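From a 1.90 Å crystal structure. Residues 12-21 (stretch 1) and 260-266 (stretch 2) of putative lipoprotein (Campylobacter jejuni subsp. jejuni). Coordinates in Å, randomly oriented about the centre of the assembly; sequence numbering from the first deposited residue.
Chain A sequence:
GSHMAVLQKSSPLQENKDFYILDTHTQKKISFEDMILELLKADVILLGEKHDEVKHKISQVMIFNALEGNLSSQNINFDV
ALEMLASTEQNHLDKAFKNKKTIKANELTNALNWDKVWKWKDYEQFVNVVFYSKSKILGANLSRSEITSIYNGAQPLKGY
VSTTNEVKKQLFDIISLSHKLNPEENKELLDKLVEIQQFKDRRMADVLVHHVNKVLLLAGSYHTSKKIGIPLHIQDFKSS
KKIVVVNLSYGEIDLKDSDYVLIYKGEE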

# COMPACT_ATOMS: atom_id res chain seq x y z
N PRO A 12 13.16 -33.78 11.22
CA PRO A 12 13.47 -33.85 9.79
C PRO A 12 12.44 -34.69 9.04
O PRO A 12 11.96 -35.70 9.58
N LEU A 13 12.08 -34.27 7.83
CA LEU A 13 11.11 -34.99 7.02
C LEU A 13 11.78 -36.24 6.51
O LEU A 13 12.97 -36.23 6.21
N GLN A 14 11.02 -37.31 6.41
CA GLN A 14 11.55 -38.61 6.05
C GLN A 14 11.53 -38.78 4.52
O GLN A 14 10.47 -38.66 3.90
N GLU A 15 12.69 -39.01 3.91
CA GLU A 15 12.75 -39.16 2.47
C GLU A 15 11.98 -40.41 2.05
O GLU A 15 12.15 -41.48 2.66
N ASN A 16 11.13 -40.26 1.03
CA ASN A 16 10.31 -41.36 0.49
C ASN A 16 9.04 -41.65 1.30
O ASN A 16 8.13 -42.30 0.79
N LYS A 17 8.97 -41.17 2.54
CA LYS A 17 7.73 -41.22 3.31
C LYS A 17 7.02 -39.87 3.29
O LYS A 17 5.85 -39.78 2.94
N ASP A 18 7.75 -38.81 3.63
CA ASP A 18 7.18 -37.48 3.73
C ASP A 18 7.35 -36.64 2.45
O ASP A 18 6.57 -35.71 2.21
N PHE A 19 8.38 -36.94 1.67
CA PHE A 19 8.67 -36.16 0.47
C PHE A 19 9.52 -36.94 -0.52
O PHE A 19 10.14 -37.95 -0.17
N TYR A 20 9.57 -36.45 -1.75
CA TYR A 20 10.60 -36.92 -2.67
C TYR A 20 11.03 -35.74 -3.55
O TYR A 20 10.52 -34.62 -3.42
N ILE A 21 12.00 -36.00 -4.41
CA ILE A 21 12.60 -34.95 -5.24
C ILE A 21 12.59 -35.39 -6.68
O ILE A 21 12.99 -36.51 -6.98
N TYR A 260 15.00 -28.51 -9.71
CA TYR A 260 14.61 -29.61 -8.82
C TYR A 260 13.35 -29.18 -8.12
O TYR A 260 13.13 -27.97 -7.88
N VAL A 261 12.49 -30.16 -7.76
CA VAL A 261 11.32 -29.79 -7.00
C VAL A 261 11.13 -30.83 -5.90
O VAL A 261 11.32 -32.03 -6.12
N LEU A 262 10.85 -30.34 -4.70
CA LEU A 262 10.53 -31.23 -3.60
C LEU A 262 9.04 -31.36 -3.55
O LEU A 262 8.33 -30.36 -3.57
N ILE A 263 8.58 -32.60 -3.49
CA ILE A 263 7.15 -32.89 -3.59
C ILE A 263 6.78 -33.61 -2.30
O ILE A 263 7.43 -34.58 -1.93
N TYR A 264 5.75 -33.09 -1.63
CA TYR A 264 5.39 -33.54 -0.28
C TYR A 264 4.15 -34.45 -0.29
O TYR A 264 3.24 -34.25 -1.08
N LYS A 265 4.14 -35.45 0.59
CA LYS A 265 3.01 -36.40 0.70
C LYS A 265 1.86 -35.84 1.54
O LYS A 265 2.05 -35.45 2.70
N GLY A 266 0.66 -35.78 0.95
CA GLY A 266 0.45 -36.20 -0.44
C GLY A 266 -0.23 -37.55 -0.60
O GLY A 266 -1.35 -37.63 -1.13

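The two stretches form an antiparallel beta pairing, in which backbone hydrogen bonds set the register and side chains pack on both faces of the sheet, burying 598 Å² in total. The axes of strands 19-21 and 260-264 approach to 4.6 Å with 161° between their N-to-C directions. Tyr 20 and Ile 263 make the hydrogen-bonded pair: Tyr 20 N donates to Ile 263 O at 2.8 Å (158° at the hydrogen), and Ile 263 N donates to Tyr 20 O at 2.8 Å (171°). Beyond the paired strands, Lys 265 N, just after the second, donates to Asp 18 O, just before the first, at 2.9 Å and 173°, extending the ladder.

Phe 19, Ile 21, Leu 262 and Tyr 264 share one face. Phe 19 is p (chi1 79°), which places its CD1 4.0 Å from Leu 262 CD2, while its CB lies 3.8 Å from Tyr 264 CD2. Ile 21 (m, t) sets CG1 3.9 Å from CG of its bridge partner Leu 262, whose chi1 of -90° and chi2 of 77° are m and p; Ile 21 CG2 also reaches Tyr 260 CD2 at 4.3 Å. Tyr 264 is m, and its ring edge receives Leu 13 from the loop: Leu 13 (m, t) points toward stretch 2, with CD1 3.6 Å from Tyr 264 CE2. The Tyr 264 hydroxyl is hydrogen-bonded elsewhere in the structure.

Tyr 20 and Ile 263 occupy the other face. With chi1 at 63° (p), the Tyr 20 ring comes back over its neighbour, so that Ile 263 CB sits 4.1 Å from the ring centroid and 17° off the normal, a CH-pi contact over one face. Ile 263 (m, t) also brings CD1 to 3.7 Å from Tyr 20 CE1. Lys 265 meets the same ring at its edge, its CE 3.5 Å from Tyr 20 CD2.

Lys 265 has the largest covered area, 95 Å², although it remains exposed. The aliphatic chain of Lys 265 runs along stretch 1, with Lys 265 CG 3.4 Å from Lys 17 O, and Lys 265 NZ makes a weak hydrogen bond to Asn 16 O at 3.4 Å. The side chain of Asp 18 points away from stretch 2 and serves its own loop, where OD2 accepts from Gln 14 N at 2.6 Å. One water bridges the stretches, donating to Asp 18 O at 2.6 Å and to Lys 265 O at 3.3 Å; Asp 18 O thus accepts from both this water and Lys 265 N.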

# COMPACT_ATOMS: atom_id res chain seq x y z
CB PRO A 12 14.84 -34.52 9.74
CG PRO A 12 14.96 -35.29 11.04
CD PRO A 12 13.94 -34.74 12.02
CB LEU A 13 10.61 -34.12 5.86
CG LEU A 13 9.72 -32.93 6.24
CD1 LEU A 13 9.49 -32.02 5.05
CD2 LEU A 13 8.38 -33.36 6.83
CB GLN A 14 10.66 -39.67 6.70
CG GLN A 14 11.38 -40.61 7.61
CD GLN A 14 11.63 -41.96 6.98
OE1 GLN A 14 12.24 -42.07 5.90
NE2 GLN A 14 11.18 -43.02 7.65
CB GLU A 15 14.19 -39.25 1.95
CG GLU A 15 14.30 -38.95 0.44
CD GLU A 15 15.67 -39.18 -0.17
OE1 GLU A 15 16.63 -39.55 0.52
OE2 GLU A 15 15.78 -38.99 -1.39
CB ASN A 16 11.13 -42.65 0.28
CG ASN A 16 12.27 -42.48 -0.71
OD1 ASN A 16 12.07 -42.00 -1.82
ND2 ASN A 16 13.47 -42.93 -0.32
CB LYS A 17 7.98 -41.68 4.76
CG LYS A 17 7.82 -43.21 4.95
CD LYS A 17 8.38 -43.73 6.28
CE LYS A 17 8.71 -45.24 6.17
NZ LYS A 17 9.49 -45.79 7.34
CB ASP A 18 7.80 -36.74 4.93
CG ASP A 18 7.58 -37.48 6.25
OD1 ASP A 18 6.49 -38.05 6.45
OD2 ASP A 18 8.50 -37.49 7.10
CB PHE A 19 9.40 -34.85 0.83
CG PHE A 19 10.86 -35.02 1.12
CD1 PHE A 19 11.82 -34.86 0.12
CD2 PHE A 19 11.29 -35.35 2.41
CE1 PHE A 19 13.17 -35.02 0.39
CE2 PHE A 19 12.66 -35.52 2.70
CZ PHE A 19 13.60 -35.36 1.70
CB TYR A 20 10.14 -38.15 -3.47
CG TYR A 20 8.96 -37.90 -4.39
CD1 TYR A 20 9.15 -37.58 -5.74
CD2 TYR A 20 7.64 -38.03 -3.93
CE1 TYR A 20 8.07 -37.36 -6.58
CE2 TYR A 20 6.56 -37.81 -4.77
CZ TYR A 20 6.79 -37.49 -6.09
OH TYR A 20 5.72 -37.25 -6.92
CB ILE A 21 14.08 -34.74 -4.86
CG1 ILE A 21 14.20 -34.38 -3.37
CG2 ILE A 21 14.75 -33.65 -5.77
CD1 ILE A 21 15.59 -34.58 -2.84
CB TYR A 260 15.72 -29.93 -7.78
CG TYR A 260 16.99 -30.41 -8.44
CD1 TYR A 260 18.01 -29.50 -8.77
CD2 TYR A 260 17.15 -31.75 -8.79
CE1 TYR A 260 19.17 -29.93 -9.39
CE2 TYR A 260 18.32 -32.20 -9.43
CZ TYR A 260 19.32 -31.27 -9.73
OH TYR A 260 20.47 -31.63 -10.40
CB VAL A 261 10.05 -29.53 -7.93
CG1 VAL A 261 9.73 -30.76 -8.75
CG2 VAL A 261 8.86 -29.03 -7.12
CB LEU A 262 11.06 -30.68 -2.27
CG LEU A 262 12.47 -31.18 -1.98
CD1 LEU A 262 13.44 -30.36 -2.85
CD2 LEU A 262 12.82 -31.00 -0.46
CB ILE A 263 6.81 -33.77 -4.82
CG1 ILE A 263 7.11 -33.01 -6.12
CG2 ILE A 263 5.32 -34.20 -4.79
CD1 ILE A 263 7.13 -33.88 -7.36
CB TYR A 264 5.14 -32.34 0.64
CG TYR A 264 6.34 -31.44 0.78
CD1 TYR A 264 6.45 -30.27 0.01
CD2 TYR A 264 7.38 -31.76 1.66
CE1 TYR A 264 7.57 -29.45 0.11
CE2 TYR A 264 8.51 -30.92 1.78
CZ TYR A 264 8.59 -29.77 1.01
OH TYR A 264 9.70 -28.96 1.11
CB LYS A 265 3.49 -37.74 1.27
CG LYS A 265 4.05 -38.74 0.23
CD LYS A 265 5.10 -38.16 -0.73
CE LYS A 265 6.30 -39.11 -0.89
NZ LYS A 265 5.96 -40.54 -1.22
O HOH W 1 4.97 -34.40 3.77